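Local coordinates for protein SusD homolog (Bacteroides thetaiotaomicron, PDB 4MRU) that probably binds mucin O-glycans at the cell surface as a SusD-like outer-membrane lipoprotein with a TPR-like helical fold, at residues R435-Y439 and V500-K505; G458-Y464 and D494-V500. All blocks are in the same frame, centred on the assembly; numbering follows the deposited sequence.

Interaction 1: residues R435-Y439 and V500-K505; sequences RRTGY and VWWDRK
The last turn of helix 427-437 and its exit loop meet the irregular C-terminal tail, with 379 Å² buried between them. Arg435 to Thr437 are helical; Gly438, at phi 91° and psi 0°, ends the helix, and a side chain there would be jammed against the preceding carbonyl. Tyr439 N donates to Thr437 OG1 (3.1 Å), an ST turn; the same hydroxyl is also hydrogen-bonded to Glu433 O, one turn back in the helix. In the tail, a type I turn spans Val500 to Asp503, with Asp503 N bonded to Val500 O at 3.0 Å, and Asp503 then centres an inverse gamma turn. The closest CA approach is Arg436 to Asp503, 5.2 Å.

The polar contacts serve the carbonyls at the helix's C-terminal end. Lys505, fully extended (tttt), lays its chain past Arg436, with CB 3.4 Å from Arg436 O, and donates from NZ to Thr437 O at 2.8 Å. A water donates to Arg436 O and Asp503 OD1 and accepts from Lys505 N, each at 2.8 Å. The lysine and the water thus give two helix-end carbonyls hydrogen-bond donors.

Packing centres on Trp502 (chi1 p). Its CH2 lies over one face of the Arg435 guanidinium, 3.9 Å from CZ, while Arg436 N approaches the indole edge at 3.8 Å from CZ3.

Neighbouring elements hold the polar ends: Trp502 NE1 is hydrogen-bonded to Asp123 OD1 of helix 104-125, Arg435 NH1 to Arg460 O and the Asp123 carbonyl, Asp503 pairs with Arg460, and Lys505 NZ pairs with Glu409 of helix 408-423, against which Tyr439 also packs.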
# COMPACT_ATOMS: atom_id res chain seq x y z
N ARG A 435 -10.37 -0.54 0.18
CA ARG A 435 -11.29 -1.28 -0.69
C ARG A 435 -11.84 -2.58 -0.05
O ARG A 435 -13.04 -2.90 -0.16
CB ARG A 435 -10.61 -1.58 -2.02
CG ARG A 435 -10.40 -0.33 -2.86
CD ARG A 435 -9.72 -0.67 -4.19
NE ARG A 435 -8.32 -0.96 -4.00
CZ ARG A 435 -7.54 -1.61 -4.87
NH1 ARG A 435 -8.04 -2.07 -5.99
NH2 ARG A 435 -6.26 -1.83 -4.57
N ARG A 436 -10.98 -3.33 0.58
CA ARG A 436 -11.34 -4.63 1.12
C ARG A 436 -12.32 -4.50 2.28
O ARG A 436 -13.34 -5.20 2.34
CB ARG A 436 -10.10 -5.37 1.63
CG ARG A 436 -10.44 -6.78 2.17
CD ARG A 436 -9.18 -7.59 2.44
NE ARG A 436 -8.40 -7.02 3.53
CZ ARG A 436 -8.57 -7.28 4.82
NH1 ARG A 436 -9.50 -8.13 5.22
NH2 ARG A 436 -7.82 -6.66 5.73
N THR A 437 -11.99 -3.61 3.22
CA THR A 437 -12.70 -3.55 4.48
C THR A 437 -13.66 -2.42 4.60
O THR A 437 -14.51 -2.45 5.48
CB THR A 437 -11.70 -3.42 5.67
OG1 THR A 437 -11.09 -2.13 5.66
CG2 THR A 437 -10.64 -4.51 5.61
N GLY A 438 -13.48 -1.36 3.81
CA GLY A 438 -14.31 -0.15 3.91
C GLY A 438 -13.72 0.87 4.86
O GLY A 438 -14.23 1.97 5.02
N TYR A 439 -12.58 0.55 5.44
CA TYR A 439 -11.94 1.40 6.42
C TYR A 439 -10.48 1.78 6.07
O TYR A 439 -9.82 1.11 5.27
CB TYR A 439 -11.93 0.70 7.77
CG TYR A 439 -13.27 0.11 8.17
CD1 TYR A 439 -14.42 0.90 8.22
CD2 TYR A 439 -13.36 -1.23 8.58
CE1 TYR A 439 -15.65 0.37 8.60
CE2 TYR A 439 -14.58 -1.78 8.94
CZ TYR A 439 -15.71 -0.97 8.94
OH TYR A 439 -16.90 -1.50 9.34
N VAL A 500 -12.24 -5.63 -8.24
CA VAL A 500 -11.33 -6.77 -8.42
C VAL A 500 -11.87 -7.96 -7.62
O VAL A 500 -12.68 -7.80 -6.70
CB VAL A 500 -9.85 -6.44 -8.03
CG1 VAL A 500 -9.36 -5.18 -8.78
CG2 VAL A 500 -9.69 -6.27 -6.55
N TRP A 501 -11.33 -9.15 -7.93
CA TRP A 501 -11.88 -10.40 -7.39
C TRP A 501 -11.95 -10.45 -5.86
O TRP A 501 -12.94 -10.92 -5.33
CB TRP A 501 -11.09 -11.61 -7.94
CG TRP A 501 -11.40 -12.90 -7.25
CD1 TRP A 501 -12.52 -13.66 -7.37
CD2 TRP A 501 -10.54 -13.60 -6.36
NE1 TRP A 501 -12.42 -14.78 -6.58
CE2 TRP A 501 -11.22 -14.75 -5.93
CE3 TRP A 501 -9.25 -13.36 -5.86
CZ2 TRP A 501 -10.64 -15.67 -5.06
CZ3 TRP A 501 -8.70 -14.27 -4.95
CH2 TRP A 501 -9.39 -15.41 -4.59
N TRP A 502 -10.95 -9.99 -5.13
CA TRP A 502 -11.02 -10.10 -3.67
C TRP A 502 -11.95 -9.06 -3.01
O TRP A 502 -12.18 -9.16 -1.82
CB TRP A 502 -9.63 -10.06 -3.00
CG TRP A 502 -8.67 -8.93 -3.39
CD1 TRP A 502 -7.52 -9.07 -4.07
CD2 TRP A 502 -8.74 -7.54 -3.03
NE1 TRP A 502 -6.88 -7.89 -4.20
CE2 TRP A 502 -7.63 -6.92 -3.59
CE3 TRP A 502 -9.66 -6.77 -2.34
CZ2 TRP A 502 -7.39 -5.57 -3.46
CZ3 TRP A 502 -9.42 -5.40 -2.21
CH2 TRP A 502 -8.31 -4.82 -2.79
N ASP A 503 -12.41 -8.05 -3.75
CA ASP A 503 -13.19 -6.94 -3.20
C ASP A 503 -14.65 -7.34 -3.20
O ASP A 503 -15.42 -7.03 -4.15
CB ASP A 503 -12.93 -5.66 -4.00
CG ASP A 503 -13.70 -4.45 -3.48
OD1 ASP A 503 -14.40 -4.60 -2.45
OD2 ASP A 503 -13.59 -3.37 -4.13
N ARG A 504 -15.01 -8.11 -2.18
CA ARG A 504 -16.33 -8.77 -2.15
C ARG A 504 -17.10 -8.49 -0.88
O ARG A 504 -18.19 -8.97 -0.71
CB ARG A 504 -16.17 -10.28 -2.28
CG ARG A 504 -15.31 -10.74 -3.45
CD ARG A 504 -15.45 -12.25 -3.72
NE ARG A 504 -16.56 -12.51 -4.65
CZ ARG A 504 -16.48 -12.41 -5.98
NH1 ARG A 504 -15.35 -12.04 -6.58
NH2 ARG A 504 -17.53 -12.64 -6.71
N LYS A 505 -16.55 -7.72 0.05
CA LYS A 505 -17.30 -7.42 1.28
C LYS A 505 -18.70 -6.79 0.95
O LYS A 505 -18.77 -5.85 0.19
CB LYS A 505 -16.49 -6.49 2.16
CG LYS A 505 -17.15 -6.23 3.51
CD LYS A 505 -16.34 -5.28 4.37
CE LYS A 505 -17.06 -5.12 5.69
NZ LYS A 505 -16.34 -4.24 6.63
O HOH W 1 -14.18 -6.23 -0.18

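Interaction 2: residues G458-Y464 and D494-V500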
# COMPACT_ATOMS: atom_id res chain seq x y z
N GLY A 458 -15.87 5.30 -4.34
CA GLY A 458 -14.52 5.63 -4.75
C GLY A 458 -13.93 4.73 -5.83
O GLY A 458 -14.65 3.93 -6.45
N MSE A 459 -12.65 4.91 -6.09
CA MSE A 459 -11.96 4.08 -7.09
C MSE A 459 -11.79 2.68 -6.54
O MSE A 459 -11.28 2.50 -5.43
CB MSE A 459 -10.57 4.57 -7.45
CG MSE A 459 -10.62 5.84 -8.24
SE MSE A 459 -11.08 5.57 -10.12
CE MSE A 459 -9.43 5.25 -11.17
N ARG A 460 -12.19 1.70 -7.33
CA ARG A 460 -12.14 0.29 -6.96
C ARG A 460 -10.96 -0.45 -7.62
O ARG A 460 -10.54 -1.50 -7.16
CB ARG A 460 -13.47 -0.36 -7.33
CG ARG A 460 -14.70 0.32 -6.75
CD ARG A 460 -14.57 0.73 -5.29
NE ARG A 460 -14.55 -0.39 -4.40
CZ ARG A 460 -14.62 -0.32 -3.07
NH1 ARG A 460 -14.66 0.84 -2.43
NH2 ARG A 460 -14.59 -1.44 -2.38
N ARG A 461 -10.40 0.16 -8.66
CA ARG A 461 -9.25 -0.31 -9.36
C ARG A 461 -8.81 0.77 -10.34
O ARG A 461 -9.51 1.76 -10.55
CB ARG A 461 -9.56 -1.60 -10.12
CG ARG A 461 -10.67 -1.42 -11.17
CD ARG A 461 -10.98 -2.71 -11.89
NE ARG A 461 -9.94 -3.15 -12.81
CZ ARG A 461 -9.77 -2.73 -14.07
NH1 ARG A 461 -10.56 -1.79 -14.60
NH2 ARG A 461 -8.79 -3.25 -14.82
N LEU A 462 -7.65 0.57 -10.97
CA LEU A 462 -7.21 1.39 -12.10
C LEU A 462 -7.54 0.70 -13.43
O LEU A 462 -7.57 -0.52 -13.50
CB LEU A 462 -5.70 1.63 -12.10
CG LEU A 462 -5.12 2.78 -11.35
CD1 LEU A 462 -3.63 2.96 -11.72
CD2 LEU A 462 -5.92 4.05 -11.65
N MSE A 463 -7.67 1.52 -14.47
CA MSE A 463 -8.02 1.05 -15.80
C MSE A 463 -6.77 0.66 -16.53
O MSE A 463 -5.73 1.24 -16.29
CB MSE A 463 -8.74 2.13 -16.60
CG MSE A 463 -10.05 2.51 -15.94
SE MSE A 463 -9.76 4.06 -14.75
CE MSE A 463 -9.66 5.49 -16.13
N TYR A 464 -6.85 -0.32 -17.42
CA TYR A 464 -5.68 -0.76 -18.19
C TYR A 464 -5.21 0.34 -19.11
O TYR A 464 -5.99 1.16 -19.51
CB TYR A 464 -5.99 -2.00 -19.00
CG TYR A 464 -6.32 -3.21 -18.12
CD1 TYR A 464 -5.40 -3.71 -17.21
CD2 TYR A 464 -7.51 -3.88 -18.26
CE1 TYR A 464 -5.67 -4.86 -16.45
CE2 TYR A 464 -7.82 -5.01 -17.49
CZ TYR A 464 -6.90 -5.51 -16.62
OH TYR A 464 -7.24 -6.64 -15.90
N ASP A 494 -13.83 -2.53 -17.99
CA ASP A 494 -12.53 -1.94 -17.63
C ASP A 494 -12.72 -0.48 -17.21
O ASP A 494 -12.40 0.43 -17.95
CB ASP A 494 -11.52 -2.06 -18.76
CG ASP A 494 -10.17 -1.47 -18.42
OD1 ASP A 494 -9.74 -1.48 -17.24
OD2 ASP A 494 -9.46 -1.04 -19.38
N THR A 495 -13.26 -0.31 -16.01
CA THR A 495 -13.43 1.00 -15.41
C THR A 495 -12.92 1.00 -13.98
O THR A 495 -12.75 -0.03 -13.36
CB THR A 495 -14.88 1.39 -15.35
OG1 THR A 495 -15.58 0.59 -14.35
CG2 THR A 495 -15.57 1.19 -16.71
N GLY A 496 -12.79 2.19 -13.43
CA GLY A 496 -12.46 2.36 -12.04
C GLY A 496 -13.56 1.89 -11.07
O GLY A 496 -13.28 1.81 -9.88
N GLY A 497 -14.78 1.66 -11.54
CA GLY A 497 -15.85 1.20 -10.67
C GLY A 497 -15.96 -0.30 -10.44
O GLY A 497 -16.57 -0.78 -9.46
N THR A 498 -15.35 -1.06 -11.33
CA THR A 498 -15.48 -2.50 -11.31
C THR A 498 -14.61 -3.06 -10.20
O THR A 498 -13.46 -2.67 -10.07
CB THR A 498 -15.08 -3.07 -12.68
OG1 THR A 498 -16.07 -2.70 -13.65
CG2 THR A 498 -14.99 -4.58 -12.64
N HIS A 499 -15.16 -3.97 -9.39
CA HIS A 499 -14.40 -4.55 -8.28
C HIS A 499 -13.43 -5.61 -8.80
O HIS A 499 -13.79 -6.46 -9.64
CB HIS A 499 -15.33 -5.20 -7.24
CG HIS A 499 -16.13 -4.23 -6.42
ND1 HIS A 499 -16.60 -4.54 -5.17
CD2 HIS A 499 -16.54 -2.96 -6.67
CE1 HIS A 499 -17.27 -3.50 -4.68
NE2 HIS A 499 -17.25 -2.54 -5.57
N VAL A 500 -12.24 -5.63 -8.24
CA VAL A 500 -11.33 -6.77 -8.42
C VAL A 500 -11.87 -7.96 -7.62
O VAL A 500 -12.68 -7.80 -6.70
CB VAL A 500 -9.85 -6.44 -8.03
CG1 VAL A 500 -9.36 -5.18 -8.78
CG2 VAL A 500 -9.69 -6.27 -6.55
O HOH W 2 -11.95 -3.60 -6.25
O HOH W 3 -8.35 2.09 -20.19
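This is a buried loop-to-loop contact in which irregular chain leading into helix 466-471 packs on irregular chain following helix 473-486, burying 551 Å² between them. Its backbone anchor is Arg460 N to Gly496 O, 2.8 Å at 162°. A CA-H...O contact from Gly496 CA to Arg461 O (3.4 Å) continues the close approach, with the Arg461 and Gly496 CA atoms 5.0 Å apart. A CB on Gly496 would fall 2.6 Å from the SE of selenomethionine Met459, so the tight fit depends on this glycine.

Thr495 to Thr498 form a type I turn, and Gly497 N hydrogen-bonds to Thr495 OG1 (3.1 Å) in an ST turn, a hydroxyl also paired with Gln491 O. Arg461 reaches along this turn: NH1 donates to Thr495 O (3.1 Å) and forms a salt bridge with Asp494 OD1 (2.8 Å), to which NH2 also donates, at 3.1 Å. The same OD1 accepts from Tyr464 N at 3.1 Å, so one carboxylate oxygen joins a side chain to the backbone; Asp494 OD2 bonds Tyr469 of helix 466-471.

At the other end a water donates to Arg460 O (2.7 Å) and accepts from Val500 N (2.9 Å), while Val500 CG1 packs 3.8 Å from Arg461 CB. Leu483 of helix 473-486 touches both Arg461 and Thr498.

Along the chain, helix 427-437 delivers 435-439, then the loop 458-464, helices 466-471 and 473-486, and finally 494-505. Interaction 2 closes the shorter loop, around the two helices, with 29 residues between its segments; interaction 1 closes a wider one, with 60 between, that encloses it. Val500 belongs to both, so the tail passes directly from one contact to the other, their centres about 12 Å apart. Two polar links bridge them: a salt bridge from Arg460 NH2 to Asp503 OD2 (2.8 Å) and a probable hydrogen bond from Arg435 NH1 to Arg460 O (2.8 Å). Together they tie the C-terminal tail and the 458-464 loop to the end of helix 427-437.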